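Local coordinates for DUF2442 domain-containing protein (Rhodospirillum rubrum ATCC 11170, PDB 3K8R) that is of unknown function but belongs to the DUF2442 family and is seen here as a two-chain assembly, at residues Glu71-Gly74 / Leu79-Glu82; Ala30-Ser35 / Pro52-Gln57. All coordinates share one frame; numbering follows the deposited sequence.

Contact 1 (Glu71-Gly74 / Leu79-Glu82)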
loop_
_atom_site.group_PDB
_atom_site.type_symbol
_atom_site.label_atom_id
_atom_site.label_comp_id
_atom_site.label_asym_id
_atom_site.label_seq_id
_atom_site.Cartn_x
_atom_site.Cartn_y
_atom_site.Cartn_z
ATOM N N GLU A 71 13.449 -5.848 -8.556
ATOM C CA GLU A 71 13.513 -7.254 -8.129
ATOM C C GLU A 71 13.151 -7.364 -6.650
ATOM O O GLU A 71 13.329 -6.413 -5.892
ATOM C CB GLU A 71 14.937 -7.797 -8.271
ATOM C CG GLU A 71 15.393 -8.144 -9.661
ATOM C CD GLU A 71 16.802 -8.724 -9.660
ATOM O OE1 GLU A 71 17.776 -8.003 -9.340
ATOM O OE2 GLU A 71 16.939 -9.912 -9.994
ATOM N N ILE A 72 12.668 -8.534 -6.242
ATOM C CA ILE A 72 12.322 -8.784 -4.843
ATOM C C ILE A 72 13.465 -9.564 -4.194
ATOM O O ILE A 72 13.904 -10.585 -4.717
ATOM C CB ILE A 72 11.003 -9.582 -4.709
ATOM C CG1 ILE A 72 9.848 -8.817 -5.360
ATOM C CG2 ILE A 72 10.686 -9.854 -3.251
ATOM C CD1 ILE A 72 8.543 -9.602 -5.431
ATOM N N LEU A 73 13.966 -9.051 -3.075
ATOM C CA LEU A 73 15.011 -9.735 -2.305
ATOM C C LEU A 73 14.621 -9.709 -0.823
ATOM O O LEU A 73 13.748 -8.954 -0.418
ATOM C CB LEU A 73 16.408 -9.137 -2.565
ATOM C CG LEU A 73 17.096 -9.459 -3.915
ATOM C CD1 LEU A 73 18.409 -8.698 -4.020
ATOM C CD2 LEU A 73 17.345 -10.968 -4.154
ATOM N N GLY A 74 15.265 -10.543 -0.019
ATOM C CA GLY A 74 14.887 -10.709 1.390
ATOM C C GLY A 74 13.833 -11.797 1.322
ATOM O O GLY A 74 13.419 -12.161 0.208
ATOM N N LEU A 79 12.913 -4.399 -1.969
ATOM C CA LEU A 79 12.888 -4.171 -3.401
ATOM C C LEU A 79 14.311 -3.771 -3.792
ATOM O O LEU A 79 14.915 -2.894 -3.159
ATOM C CB LEU A 79 11.874 -3.088 -3.749
ATOM C CG LEU A 79 10.438 -3.455 -3.352
ATOM C CD1 LEU A 79 9.476 -2.304 -3.624
ATOM C CD2 LEU A 79 10.013 -4.734 -4.078
ATOM N N HIS A 80 14.840 -4.421 -4.828
ATOM C CA HIS A 80 16.226 -4.251 -5.244
ATOM C C HIS A 80 16.348 -3.864 -6.713
ATOM O O HIS A 80 15.575 -4.324 -7.555
ATOM C CB HIS A 80 16.964 -5.583 -4.970
ATOM C CG HIS A 80 18.391 -5.638 -5.454
ATOM N ND1 HIS A 80 19.442 -5.055 -4.771
ATOM C CD2 HIS A 80 18.944 -6.267 -6.521
ATOM C CE1 HIS A 80 20.571 -5.286 -5.418
ATOM N NE2 HIS A 80 20.297 -6.020 -6.483
ATOM N N TRP A 81 17.313 -2.983 -6.989
ATOM C CA TRP A 81 17.708 -2.588 -8.347
ATOM C C TRP A 81 19.217 -2.842 -8.424
ATOM O O TRP A 81 20.007 -2.132 -7.803
ATOM C CB TRP A 81 17.383 -1.123 -8.641
ATOM C CG TRP A 81 15.908 -0.826 -8.848
ATOM C CD1 TRP A 81 15.257 -0.654 -10.046
ATOM C CD2 TRP A 81 14.920 -0.660 -7.832
ATOM N NE1 TRP A 81 13.932 -0.384 -9.829
ATOM C CE2 TRP A 81 13.697 -0.384 -8.478
ATOM C CE3 TRP A 81 14.948 -0.719 -6.435
ATOM C CZ2 TRP A 81 12.516 -0.168 -7.770
ATOM C CZ3 TRP A 81 13.775 -0.498 -5.733
ATOM C CH2 TRP A 81 12.578 -0.225 -6.398
ATOM N N GLU A 82 19.593 -3.877 -9.175
ATOM C CA GLU A 82 20.975 -4.335 -9.288
ATOM C C GLU A 82 21.929 -3.268 -9.821
ATOM O O GLU A 82 22.768 -2.761 -9.075
ATOM C CB GLU A 82 21.023 -5.578 -10.188
ATOM C CG GLU A 82 22.352 -6.326 -10.181
ATOM C CD GLU A 82 22.534 -7.120 -8.914
ATOM O OE1 GLU A 82 21.597 -7.882 -8.567
ATOM O OE2 GLU A 82 23.602 -6.991 -8.275
HETATM O O HOH W 1 19.608 -9.919 -9.347
#
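Glu71 and His80 face each other as an antiparallel hydrogen-bonded pair: Glu71 N donates to His80 O at 2.8 Å, and His80 N returns a bond to Glu71 O at 2.7 Å. The return bond is the straighter of the two, 165° at the hydrogen. On the same face of the sheet the Glu71 and His80 side chains run side by side. Glu71 OE1 comes to the edge of the imidazole, in its plane, 3.5 Å from His80 CD2, while Leu73 CD1 sits over one face, 3.7 Å from the centroid of the His80 ring, a CH-pi contact. The His80 ring leaves CB on the side opposite the main-chain N (chi1 175°), which brings it under that methyl. The ring's rotation is further set by Asp87, which bonds to ND1, and by a weak bond from His80 NE2 to Glu82 OE1 at 3.1 Å. The like-charged Glu71 OE1 and Glu82 OE1 lie 3.9 Å apart, a repulsion that the water donating to both, and the weak His80 bond, probably ease. On the other face Ile72 CG1 meets Leu79 CD2 at 4.3 Å. The two strands, at 124° between their short axes, form a strongly twisted beta hairpin, whose second strand continues the antiparallel sheet to 86-89.

Contact 2 (Ala30-Ser35 / Pro52-Gln57). With EDO (1,2-ethanediol), chain C.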
loop_
_atom_site.group_PDB
_atom_site.type_symbol
_atom_site.label_atom_id
_atom_site.label_comp_id
_atom_site.label_asym_id
_atom_site.label_seq_id
_atom_site.Cartn_x
_atom_site.Cartn_y
_atom_site.Cartn_z
ATOM N N ALA A 30 6.641 -7.603 -8.064
ATOM C CA ALA A 30 6.898 -6.154 -8.150
ATOM C C ALA A 30 7.176 -5.725 -9.594
ATOM O O ALA A 30 7.915 -6.387 -10.310
ATOM C CB ALA A 30 8.069 -5.792 -7.284
ATOM N N ARG A 31 6.595 -4.612 -10.024
ATOM C CA ARG A 31 6.834 -4.126 -11.384
ATOM C C ARG A 31 6.643 -2.623 -11.510
ATOM O O ARG A 31 5.938 -2.003 -10.709
ATOM C CB ARG A 31 5.893 -4.824 -12.365
ATOM C CG ARG A 31 4.440 -4.396 -12.274
ATOM C CD ARG A 31 3.562 -5.199 -13.219
ATOM N NE ARG A 31 2.202 -4.653 -13.340
ATOM C CZ ARG A 31 1.208 -4.858 -12.478
ATOM N NH1 ARG A 31 1.394 -5.580 -11.376
ATOM N NH2 ARG A 31 0.014 -4.318 -12.705
ATOM N N TYR A 32 7.279 -2.035 -12.513
ATOM C CA TYR A 32 7.082 -0.628 -12.767
ATOM C C TYR A 32 6.009 -0.511 -13.845
ATOM O O TYR A 32 6.056 -1.192 -14.866
ATOM C CB TYR A 32 8.368 0.050 -13.212
ATOM C CG TYR A 32 8.208 1.536 -13.480
ATOM C CD1 TYR A 32 8.024 2.440 -12.437
ATOM C CD2 TYR A 32 8.259 2.037 -14.772
ATOM C CE1 TYR A 32 7.879 3.791 -12.684
ATOM C CE2 TYR A 32 8.121 3.385 -15.022
ATOM C CZ TYR A 32 7.935 4.254 -13.977
ATOM O OH TYR A 32 7.804 5.592 -14.239
ATOM N N ASP A 33 5.018 0.325 -13.585
ATOM C CA ASP A 33 3.953 0.567 -14.520
ATOM C C ASP A 33 4.273 1.939 -15.114
ATOM O O ASP A 33 4.240 2.953 -14.416
ATOM C CB ASP A 33 2.616 0.549 -13.779
ATOM C CG ASP A 33 1.457 0.880 -14.663
ATOM O OD1 ASP A 33 1.330 0.290 -15.748
ATOM O OD2 ASP A 33 0.650 1.734 -14.264
ATOM N N ARG A 34 4.620 1.969 -16.393
ATOM C CA ARG A 34 4.949 3.223 -17.055
ATOM C C ARG A 34 3.747 4.143 -17.128
ATOM O O ARG A 34 3.882 5.358 -16.947
ATOM C CB ARG A 34 5.451 2.972 -18.469
ATOM C CG ARG A 34 6.664 2.120 -18.502
ATOM C CD ARG A 34 7.350 2.144 -19.832
ATOM N NE ARG A 34 8.597 1.416 -19.703
ATOM C CZ ARG A 34 9.565 1.385 -20.602
ATOM N NH1 ARG A 34 9.442 2.042 -21.745
ATOM N NH2 ARG A 34 10.664 0.686 -20.354
ATOM N N SER A 35 2.580 3.560 -17.399
ATOM C CA SER A 35 1.342 4.321 -17.515
ATOM C C SER A 35 1.111 5.236 -16.313
ATOM O O SER A 35 0.927 6.441 -16.481
ATOM C CB SER A 35 0.151 3.381 -17.670
ATOM O OG SER A 35 -1.056 4.119 -17.798
ATOM N N PRO A 52 5.132 5.786 -5.910
ATOM C CA PRO A 52 5.890 6.419 -6.986
ATOM C C PRO A 52 7.363 6.358 -6.615
ATOM O O PRO A 52 7.776 7.045 -5.687
ATOM C CB PRO A 52 5.388 7.857 -6.978
ATOM C CG PRO A 52 4.856 8.063 -5.622
ATOM C CD PRO A 52 4.292 6.756 -5.194
ATOM N N PRO A 53 8.151 5.551 -7.341
ATOM C CA PRO A 53 9.555 5.312 -7.009
ATOM C C PRO A 53 10.486 6.534 -7.035
ATOM O O PRO A 53 11.503 6.520 -6.335
ATOM C CB PRO A 53 9.988 4.287 -8.056
ATOM C CG PRO A 53 9.151 4.610 -9.232
ATOM C CD PRO A 53 7.827 5.071 -8.696
ATOM N N ARG A 54 10.167 7.575 -7.808
ATOM C CA ARG A 54 11.034 8.771 -7.843
ATOM C C ARG A 54 10.989 9.595 -6.561
ATOM O O ARG A 54 11.731 10.558 -6.441
ATOM C CB ARG A 54 10.769 9.642 -9.073
ATOM C CG ARG A 54 11.166 8.937 -10.353
ATOM C CD ARG A 54 11.062 9.805 -11.582
ATOM N NE ARG A 54 11.535 9.070 -12.757
ATOM C CZ ARG A 54 10.774 8.363 -13.587
ATOM N NH1 ARG A 54 9.466 8.287 -13.410
ATOM N NH2 ARG A 54 11.328 7.728 -14.611
ATOM N N LEU A 55 10.118 9.225 -5.621
ATOM C CA LEU A 55 10.089 9.844 -4.297
ATOM C C LEU A 55 11.039 9.102 -3.345
ATOM O O LEU A 55 11.276 9.564 -2.229
ATOM C CB LEU A 55 8.677 9.827 -3.696
ATOM C CG LEU A 55 7.572 10.670 -4.350
ATOM C CD1 LEU A 55 6.292 10.566 -3.521
ATOM C CD2 LEU A 55 7.991 12.126 -4.505
ATOM N N ALA A 56 11.576 7.960 -3.796
ATOM C CA ALA A 56 12.450 7.108 -2.983
ATOM C C ALA A 56 13.903 7.462 -3.163
ATOM O O ALA A 56 14.351 7.784 -4.265
ATOM C CB ALA A 56 12.248 5.641 -3.329
ATOM N N GLN A 57 14.644 7.367 -2.064
ATOM C CA GLN A 57 16.059 7.685 -2.060
ATOM C C GLN A 57 16.862 6.728 -2.926
ATOM O O GLN A 57 16.890 5.503 -2.694
ATOM C CB GLN A 57 16.612 7.651 -0.639
ATOM C CG GLN A 57 18.091 7.981 -0.588
ATOM C CD GLN A 57 18.628 8.023 0.803
ATOM O OE1 GLN A 57 18.096 7.391 1.716
ATOM N NE2 GLN A 57 19.705 8.763 0.979
HETATM C C1 EDO C . -2.680 -4.680 -9.670
HETATM O O1 EDO C . -3.285 -3.823 -10.648
HETATM C C2 EDO C . -2.304 -6.009 -10.323
HETATM O O2 EDO C . -0.946 -6.329 -9.999
#
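Tyr32 and Pro53 mark the nearest backbone approach, with CA atoms 8.6 Å apart, too far for main-chain pairing, and side chains bridge the separation. Residues 30-33 are the end of an extended strand; residues 53-55 form a 3-10 turn, supported by the bonds from Leu55 N to Pro52 O and from Ala56 N to Pro53 O. Tyr32 holds its CG anti to the backbone N (chi1 -180°), which brings the far end of the ring close to Pro53. There Tyr32 CE1 meets Pro53 CG at 3.8 Å, the two side chains crossing at about a right angle. Further out, Arg54 NH1 donates to Tyr32 OH at 3.3 Å, a long bond with 141° at the hydrogen, and the phenol oxygen lies 27° out of the guanidinium plane. The ring and guanidinium planes stand nearly perpendicular. Arg54 has its stronger partner in Asp64, a salt bridge through NH2, and Leu67, like Asp64 on helix 64-67, packs against Tyr32, Pro53 and Arg54. A phenylalanine in place of Tyr32 would probably keep the proline packing but leave Arg54 NH1 without its hydroxyl acceptor. The chemistry thus implies an apolar join between strand and turn, with the long phenol bond secondary to the Asp64 salt bridge in holding the guanidinium.

How the contacts relate
Contact 2 closes before contact 1 opens along the chain, and their centres lie 13 Å apart. They meet at Ala30, the strand residue opening contact 2: Ile72 CD1 comes within 3.8 Å of Ala30 N, and Leu79 CD2 within 3.9 Å of Ala30 CB. The apolar face of the hairpin in contact 1 therefore packs on strand 27-33, joining the two three-stranded antiparallel sheets, while contact 2 ties that strand to the turn after 48-51. Helix 64-67 links them again, since Leu67 touches Tyr32 and its carbonyl accepts a bond from Trp81. The ethanediol on Arg31 is probably from the crystallisation liquor, so it gives no evidence of a functional site.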